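Local atomic coordinates of aldo-keto reductase family 1, member B4 (Aldose reductase) (Schistosoma japonicum, PDB entry 4HBK), a protein that probably reduces aldehydes, including the aldehyde form of sugars such as glucose, to alcohols with NADPH. Residues M40-S45 / V187-L192; I106-K111 / L133-L138; E177-V182 / C207-A212. One frame throughout, in Å; residues are numbered along the deposited sequence.

Contact 1 (M40-S45 / V187-L192); sequences MNNGRS and VKSIGL
The amide nitrogen of Asn42 is gripped twice at the junction between a hairpin turn and a barrel strand. ND2 of Asn42 gives a 2.7 Å hydrogen bond to OG of Ser189, which lies close to the amide plane, and it also donates to a water that in turn donates to the carbonyl O of Lys188. The other end of the same amide faces back into its own segment: with CG set between the backbone N and the carbonyl carbon (chi1 63°), OD1 of Asn42 takes the N-H of Arg44 at 3.0 Å, from above its carbonyl plane. This Asx turn fixes the amide's rotation. From another side the Ser189 hydroxyl meets a methyl, CE of Met40 at 3.6 Å from OG. Farther out, the extended Arg44 chain crosses Lys188 at about a right angle. Lys188 CD lies over one face of the guanidinium, toward its rim, 3.8 Å from NH1 of Arg44, while NH2 of Arg44 reaches the Lys188 carbonyl O through a second water. Met40 to Gly43 form a type I turn, whose last residue, Gly43, has a positive phi suited to glycine. In aldose reductases a hairpin of this kind closes the N-terminal end of the barrel; here Asn41 adds a hydrogen bond to Pro211 O. Because Arg44 NH2 and Lys188 NZ lie 4.5 Å apart, like charges probably oppose each other at the rim, and attachment rests on the amide-hydroxyl bond, the water bridges and methylene packing, not on charge pairing.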
# COMPACT_ATOMS: atom_id res chain seq x y z
N MET A 40 -3.07 -5.91 14.09
CA MET A 40 -4.17 -6.06 13.14
C MET A 40 -5.28 -6.90 13.75
O MET A 40 -5.10 -7.52 14.79
CB MET A 40 -3.66 -6.65 11.83
CG MET A 40 -2.70 -5.71 11.08
SD MET A 40 -2.20 -6.35 9.46
CE MET A 40 -1.31 -7.82 9.94
N ASN A 41 -6.43 -6.94 13.09
CA ASN A 41 -7.57 -7.64 13.69
C ASN A 41 -7.39 -9.16 13.81
O ASN A 41 -8.21 -9.82 14.43
CB ASN A 41 -8.88 -7.28 12.98
CG ASN A 41 -8.83 -7.56 11.49
OD1 ASN A 41 -7.93 -8.23 10.99
ND2 ASN A 41 -9.82 -7.04 10.78
N ASN A 42 -6.34 -9.70 13.22
CA ASN A 42 -6.08 -11.14 13.33
C ASN A 42 -4.96 -11.46 14.31
O ASN A 42 -4.46 -12.58 14.36
CB ASN A 42 -5.76 -11.75 11.96
CG ASN A 42 -4.49 -11.17 11.35
OD1 ASN A 42 -3.80 -10.38 11.98
ND2 ASN A 42 -4.17 -11.58 10.12
N GLY A 43 -4.55 -10.46 15.09
CA GLY A 43 -3.54 -10.67 16.10
C GLY A 43 -2.12 -10.39 15.63
O GLY A 43 -1.23 -10.18 16.45
N ARG A 44 -1.91 -10.38 14.32
CA ARG A 44 -0.58 -10.12 13.77
C ARG A 44 -0.25 -8.62 13.74
O ARG A 44 -1.15 -7.78 13.80
CB ARG A 44 -0.45 -10.74 12.38
CG ARG A 44 -0.77 -12.24 12.36
CD ARG A 44 -0.68 -12.81 10.96
NE ARG A 44 -1.15 -14.19 10.90
CZ ARG A 44 -0.39 -15.25 11.14
NH1 ARG A 44 0.90 -15.08 11.44
NH2 ARG A 44 -0.90 -16.47 11.05
N SER A 45 1.03 -8.30 13.66
CA SER A 45 1.48 -6.90 13.65
C SER A 45 2.05 -6.50 12.31
O SER A 45 2.63 -7.32 11.59
CB SER A 45 2.55 -6.66 14.70
OG SER A 45 2.03 -6.97 15.99
N VAL A 187 -0.51 -17.02 2.42
CA VAL A 187 -0.62 -15.63 2.83
C VAL A 187 -1.08 -15.56 4.29
O VAL A 187 -1.95 -16.31 4.69
CB VAL A 187 -1.64 -14.90 1.92
CG1 VAL A 187 -2.04 -13.59 2.52
CG2 VAL A 187 -1.06 -14.71 0.51
N LYS A 188 -0.49 -14.66 5.09
CA LYS A 188 -0.88 -14.55 6.50
C LYS A 188 -2.12 -13.68 6.71
O LYS A 188 -3.00 -14.00 7.52
CB LYS A 188 0.25 -14.02 7.36
CG LYS A 188 1.52 -14.84 7.32
CD LYS A 188 1.31 -16.25 7.82
CE LYS A 188 2.64 -16.90 8.20
NZ LYS A 188 2.48 -18.31 8.66
N SER A 189 -2.18 -12.56 5.99
CA SER A 189 -3.29 -11.62 6.12
C SER A 189 -3.67 -11.15 4.74
O SER A 189 -2.82 -11.04 3.86
CB SER A 189 -2.88 -10.41 6.97
OG SER A 189 -2.37 -10.79 8.24
N ILE A 190 -4.95 -10.86 4.53
CA ILE A 190 -5.42 -10.33 3.25
C ILE A 190 -6.10 -8.97 3.44
O ILE A 190 -6.56 -8.65 4.54
CB ILE A 190 -6.39 -11.32 2.57
CG1 ILE A 190 -7.45 -11.78 3.57
CG2 ILE A 190 -5.61 -12.52 2.02
CD1 ILE A 190 -8.44 -12.80 2.99
N GLY A 191 -6.15 -8.16 2.39
CA GLY A 191 -6.74 -6.84 2.48
C GLY A 191 -7.14 -6.21 1.16
O GLY A 191 -7.19 -6.87 0.12
N LEU A 192 -7.42 -4.91 1.19
CA LEU A 192 -7.98 -4.20 0.05
C LEU A 192 -7.16 -2.97 -0.30
O LEU A 192 -6.53 -2.36 0.56
CB LEU A 192 -9.42 -3.78 0.36
CG LEU A 192 -10.36 -4.91 0.79
CD1 LEU A 192 -11.66 -4.38 1.39
CD2 LEU A 192 -10.65 -5.86 -0.36
O HOH W 1 -5.71 -13.42 8.32
O HOH W 2 -3.32 -16.29 9.17

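Contact 2 (I106-K111 / L133-L138); sequences IFITSK and LRLNYL
Ile108 sets its CG2 methyl among three leucines of the segment 133-138. The tightest of these meetings is with Leu135, whose CD1 comes within 3.6 Å of Ile108 CG2 as the two side chains cross obliquely. Leu133 slides past the isoleucine in the opposite direction and brings its CD1 to 4.0 Å from Ile108 CG2, and Leu138 adds CD2 at 4.1 Å from that same methyl. Rotation about the first bond of Ile108 (chi1 -54°) lays CG1 beside the backbone N and sends CG2 trans to it, which is how one methyl can serve all three partners. Two residues along the strand, Ser110 offers the carbon side of its side chain: its CB packs 3.9 Å from Leu138 CD1. The hydroxyl turns to another partner, Glu85, through a hydrogen bond. These contacts fasten a beta-alpha-beta crossover of the TIM barrel, in which strand 107-112 leads through helix 119-133 to its parallel neighbour, strand 138-143. The helix ends in a Schellman motif, with Arg134 at positive phi, and this reversal brings Leu135 back over the strand. Beside the start of strand 107-112 a water joins the segments, donating to Ile106 O and accepting from Tyr137 OH at 3.1 Å, in the plane of the tyrosine ring. In the next shell, Leu92 and Ile88 of helix 85-98 touch Ile108 and Leu133, respectively, and Asp139 holds the N-H of Ile108. Lys111, next after Ser110, sends its CB away from the leucines; it is predicted to lower the pKa of Tyr82, the predicted proton donor, and its NZ forms a salt bridge with Asp77.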
# COMPACT_ATOMS: atom_id res chain seq x y z
N ILE A 106 10.86 -9.70 8.53
CA ILE A 106 10.43 -8.74 7.52
C ILE A 106 8.96 -8.91 7.22
O ILE A 106 8.44 -10.03 7.22
CB ILE A 106 11.20 -8.93 6.19
CG1 ILE A 106 12.69 -9.14 6.46
CG2 ILE A 106 10.99 -7.73 5.27
CD1 ILE A 106 13.39 -7.90 6.99
N PHE A 107 8.29 -7.80 6.96
CA PHE A 107 6.89 -7.81 6.54
C PHE A 107 6.82 -7.53 5.04
O PHE A 107 7.20 -6.46 4.59
CB PHE A 107 6.13 -6.73 7.31
CG PHE A 107 4.64 -6.85 7.22
CD1 PHE A 107 3.97 -6.47 6.07
CD2 PHE A 107 3.90 -7.31 8.31
CE1 PHE A 107 2.57 -6.57 6.00
CE2 PHE A 107 2.52 -7.41 8.24
CZ PHE A 107 1.85 -7.04 7.08
N ILE A 108 6.33 -8.50 4.27
CA ILE A 108 6.28 -8.37 2.82
C ILE A 108 4.84 -8.30 2.31
O ILE A 108 4.05 -9.22 2.52
CB ILE A 108 6.94 -9.57 2.14
CG1 ILE A 108 8.36 -9.77 2.68
CG2 ILE A 108 6.90 -9.40 0.63
CD1 ILE A 108 9.34 -8.74 2.19
N THR A 109 4.53 -7.23 1.59
CA THR A 109 3.21 -7.08 0.99
C THR A 109 3.30 -7.17 -0.52
O THR A 109 4.21 -6.62 -1.13
CB THR A 109 2.61 -5.70 1.31
OG1 THR A 109 2.38 -5.60 2.72
CG2 THR A 109 1.30 -5.50 0.55
N SER A 110 2.36 -7.89 -1.11
CA SER A 110 2.17 -7.80 -2.55
C SER A 110 0.69 -7.65 -2.85
O SER A 110 -0.15 -7.65 -1.94
CB SER A 110 2.74 -9.00 -3.29
OG SER A 110 2.66 -8.77 -4.70
N LYS A 111 0.36 -7.50 -4.12
CA LYS A 111 -1.01 -7.17 -4.49
C LYS A 111 -1.43 -7.94 -5.72
O LYS A 111 -0.66 -8.12 -6.67
CB LYS A 111 -1.15 -5.66 -4.73
CG LYS A 111 -0.41 -4.78 -3.73
CD LYS A 111 -0.82 -3.31 -3.88
CE LYS A 111 0.01 -2.38 -2.97
NZ LYS A 111 1.48 -2.36 -3.28
N LEU A 133 9.29 -13.32 -5.86
CA LEU A 133 9.83 -12.75 -4.62
C LEU A 133 10.72 -13.75 -3.89
O LEU A 133 11.39 -13.40 -2.92
CB LEU A 133 8.70 -12.30 -3.70
CG LEU A 133 7.96 -11.04 -4.15
CD1 LEU A 133 6.82 -10.67 -3.19
CD2 LEU A 133 8.95 -9.88 -4.29
N ARG A 134 10.68 -15.01 -4.33
CA ARG A 134 11.51 -16.04 -3.72
C ARG A 134 11.09 -16.32 -2.27
O ARG A 134 11.92 -16.61 -1.41
CB ARG A 134 12.99 -15.66 -3.84
CG ARG A 134 13.44 -15.64 -5.31
CD ARG A 134 14.48 -14.58 -5.63
NE ARG A 134 15.84 -15.09 -5.49
CZ ARG A 134 16.73 -15.20 -6.48
NH1 ARG A 134 16.42 -14.81 -7.71
NH2 ARG A 134 17.93 -15.68 -6.23
N LEU A 135 9.78 -16.27 -2.03
CA LEU A 135 9.21 -16.44 -0.70
C LEU A 135 8.29 -17.66 -0.67
O LEU A 135 7.80 -18.09 -1.71
CB LEU A 135 8.39 -15.20 -0.35
CG LEU A 135 9.17 -13.89 -0.26
CD1 LEU A 135 8.22 -12.74 0.07
CD2 LEU A 135 10.28 -14.01 0.77
N ASN A 136 8.04 -18.20 0.52
CA ASN A 136 7.07 -19.28 0.66
C ASN A 136 5.71 -18.76 1.06
O ASN A 136 4.71 -19.45 0.87
CB ASN A 136 7.55 -20.34 1.65
CG ASN A 136 8.90 -20.91 1.28
OD1 ASN A 136 9.12 -21.33 0.14
ND2 ASN A 136 9.82 -20.88 2.21
N TYR A 137 5.67 -17.55 1.60
CA TYR A 137 4.41 -16.91 1.98
C TYR A 137 4.57 -15.39 1.97
O TYR A 137 5.68 -14.87 2.03
CB TYR A 137 3.96 -17.38 3.37
CG TYR A 137 4.83 -16.85 4.49
CD1 TYR A 137 4.56 -15.63 5.09
CD2 TYR A 137 5.93 -17.58 4.93
CE1 TYR A 137 5.37 -15.14 6.10
CE2 TYR A 137 6.75 -17.10 5.95
CZ TYR A 137 6.46 -15.89 6.52
OH TYR A 137 7.26 -15.41 7.55
N LEU A 138 3.44 -14.70 1.89
CA LEU A 138 3.40 -13.24 1.96
C LEU A 138 2.80 -12.87 3.30
O LEU A 138 1.94 -13.58 3.82
CB LEU A 138 2.51 -12.66 0.84
CG LEU A 138 2.93 -12.88 -0.62
CD1 LEU A 138 1.84 -12.44 -1.59
CD2 LEU A 138 4.23 -12.13 -0.92
O HOH W 3 6.93 -12.53 8.62

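Contact 3 (E177-V182 / C207-A212); sequences EMEKLV and CRIKPA
Glu179 reaches from its helix and ties two successive backbone N-H groups of the loop 207-212 to a single oxygen. OE2 of Glu179 accepts from Arg208 N at 2.7 Å on its syn lone pair, and from Ile209 N at 2.8 Å in a nearly straight bond (169°) that arrives from above the carboxylate plane. The two donors thus meet the oxygen from different directions and hold the carboxylate against the loop. Tight packing continues on the apolar side, where Val182 and Ile209 reach toward each other tip to tip, with Ile209 CD1 3.8 Å from Val182 CB. Ile209 also slides past the aliphatic part of Glu179, its CB 4.1 Å from Glu179 CG.

The solvent side is looser. Arg208 bends at chi3 (59°), which brings its guanidinium back over the helix, yet NH1 of Arg208 stays 4.1 Å from OE1 of Glu179, with the oxygen well out of the guanidinium plane. The carboxylate and guanidinium planes are 54° apart, and their direct attraction is probably one of charge alone. A water spans the gap, donating to Glu179 OE1 and lying in plane at the guanidinium edge, where Arg208 NH1 donates to it at 3.0 Å. The direct salt bridge of Arg208 goes instead to Asp183.

In the barrel, the loop runs from helix 197-206 to strand 213-217 and is pinned against helix 171-183, whose Trp175 gives its indole N-H to Ile209 O. That helix packs in turn on Ile190 of strand 187-193, placing the contact in the outer layer.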
# COMPACT_ATOMS: atom_id res chain seq x y z
N GLU A 177 -11.41 -16.60 -2.91
CA GLU A 177 -10.12 -17.18 -3.28
C GLU A 177 -8.99 -16.62 -2.44
O GLU A 177 -8.02 -17.32 -2.15
CB GLU A 177 -9.83 -16.98 -4.77
CG GLU A 177 -10.58 -17.92 -5.67
CD GLU A 177 -10.31 -19.38 -5.32
OE1 GLU A 177 -11.30 -20.10 -5.12
OE2 GLU A 177 -9.13 -19.78 -5.23
N MET A 178 -9.10 -15.35 -2.06
CA MET A 178 -8.08 -14.74 -1.21
C MET A 178 -8.08 -15.47 0.13
O MET A 178 -7.03 -15.68 0.74
CB MET A 178 -8.35 -13.25 -0.98
CG MET A 178 -8.29 -12.38 -2.24
SD MET A 178 -6.62 -12.13 -2.83
CE MET A 178 -6.01 -10.96 -1.61
N GLU A 179 -9.26 -15.85 0.57
CA GLU A 179 -9.40 -16.48 1.87
C GLU A 179 -8.72 -17.83 1.88
O GLU A 179 -8.13 -18.23 2.88
CB GLU A 179 -10.88 -16.63 2.23
CG GLU A 179 -11.53 -15.31 2.50
CD GLU A 179 -12.99 -15.45 2.85
OE1 GLU A 179 -13.65 -16.36 2.29
OE2 GLU A 179 -13.46 -14.66 3.70
N LYS A 180 -8.78 -18.52 0.74
CA LYS A 180 -8.16 -19.83 0.63
C LYS A 180 -6.65 -19.73 0.74
O LYS A 180 -5.99 -20.65 1.23
CB LYS A 180 -8.54 -20.50 -0.69
CG LYS A 180 -9.98 -20.95 -0.78
CD LYS A 180 -10.21 -21.66 -2.10
CE LYS A 180 -11.67 -22.01 -2.29
NZ LYS A 180 -11.95 -22.39 -3.72
N LEU A 181 -6.09 -18.62 0.28
CA LEU A 181 -4.65 -18.39 0.38
C LEU A 181 -4.24 -18.37 1.85
O LEU A 181 -3.15 -18.83 2.22
CB LEU A 181 -4.25 -17.09 -0.31
CG LEU A 181 -4.50 -17.02 -1.82
CD1 LEU A 181 -4.25 -15.62 -2.37
CD2 LEU A 181 -3.65 -18.06 -2.57
N VAL A 182 -5.11 -17.81 2.69
CA VAL A 182 -4.84 -17.78 4.12
C VAL A 182 -4.97 -19.21 4.69
O VAL A 182 -4.09 -19.66 5.43
CB VAL A 182 -5.82 -16.83 4.86
CG1 VAL A 182 -5.65 -16.96 6.38
CG2 VAL A 182 -5.60 -15.40 4.43
N CYS A 207 -17.74 -11.90 4.17
CA CYS A 207 -16.46 -12.59 4.37
C CYS A 207 -16.48 -13.60 5.52
O CYS A 207 -17.23 -13.47 6.48
CB CYS A 207 -15.34 -11.58 4.59
SG CYS A 207 -15.47 -10.71 6.16
N ARG A 208 -15.62 -14.60 5.39
CA ARG A 208 -15.34 -15.52 6.47
C ARG A 208 -14.11 -15.00 7.21
O ARG A 208 -14.01 -15.12 8.42
CB ARG A 208 -15.11 -16.93 5.92
CG ARG A 208 -14.40 -17.88 6.87
CD ARG A 208 -14.47 -19.33 6.37
NE ARG A 208 -13.87 -19.50 5.05
CZ ARG A 208 -12.59 -19.80 4.84
NH1 ARG A 208 -12.13 -19.94 3.60
NH2 ARG A 208 -11.76 -19.95 5.86
N ILE A 209 -13.17 -14.42 6.45
CA ILE A 209 -11.95 -13.83 7.00
C ILE A 209 -11.94 -12.34 6.67
O ILE A 209 -11.99 -11.96 5.50
CB ILE A 209 -10.69 -14.45 6.40
CG1 ILE A 209 -10.63 -15.95 6.71
CG2 ILE A 209 -9.44 -13.76 6.94
CD1 ILE A 209 -9.44 -16.66 6.04
N LYS A 210 -11.90 -11.50 7.69
CA LYS A 210 -11.98 -10.07 7.47
C LYS A 210 -10.70 -9.52 6.86
O LYS A 210 -9.60 -10.02 7.11
CB LYS A 210 -12.31 -9.35 8.78
CG LYS A 210 -13.70 -9.70 9.30
CD LYS A 210 -14.29 -8.61 10.17
CE LYS A 210 -14.02 -8.85 11.64
NZ LYS A 210 -15.05 -8.19 12.50
N PRO A 211 -10.84 -8.50 6.01
CA PRO A 211 -9.66 -7.79 5.54
C PRO A 211 -8.93 -7.24 6.75
O PRO A 211 -9.59 -6.81 7.70
CB PRO A 211 -10.25 -6.65 4.69
CG PRO A 211 -11.75 -6.61 5.05
CD PRO A 211 -12.09 -8.00 5.43
N ALA A 212 -7.60 -7.31 6.75
CA ALA A 212 -6.78 -6.81 7.86
C ALA A 212 -6.27 -5.41 7.59
O ALA A 212 -5.85 -4.70 8.51
CB ALA A 212 -5.59 -7.74 8.09
O HOH W 4 -13.74 -19.22 1.17

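Overall arrangement
All three contacts belong to one alpha/beta barrel but lie at different depths. Contact 2 is the buried one and is almost wholly apolar; contact 3 is a surface contact governed by a carboxylate and backbone N-H groups; contact 1 is partly buried and mixes a side-chain amide-to-hydroxyl hydrogen bond with water bridges. Contacts 1 and 3, their centres 9 Å apart, share the same neighbourhood: helix 171-183 leads into strand 187-193, and Ile190 O probably accepts a hydrogen bond from Ala212 N. Contact 1 also borders contact 2, where Lys188 N probably bonds to Leu138 O. Contacts 2 and 3 do not touch, and only contact 2 has a predicted functional residue, Lys111, in its segments, facing away.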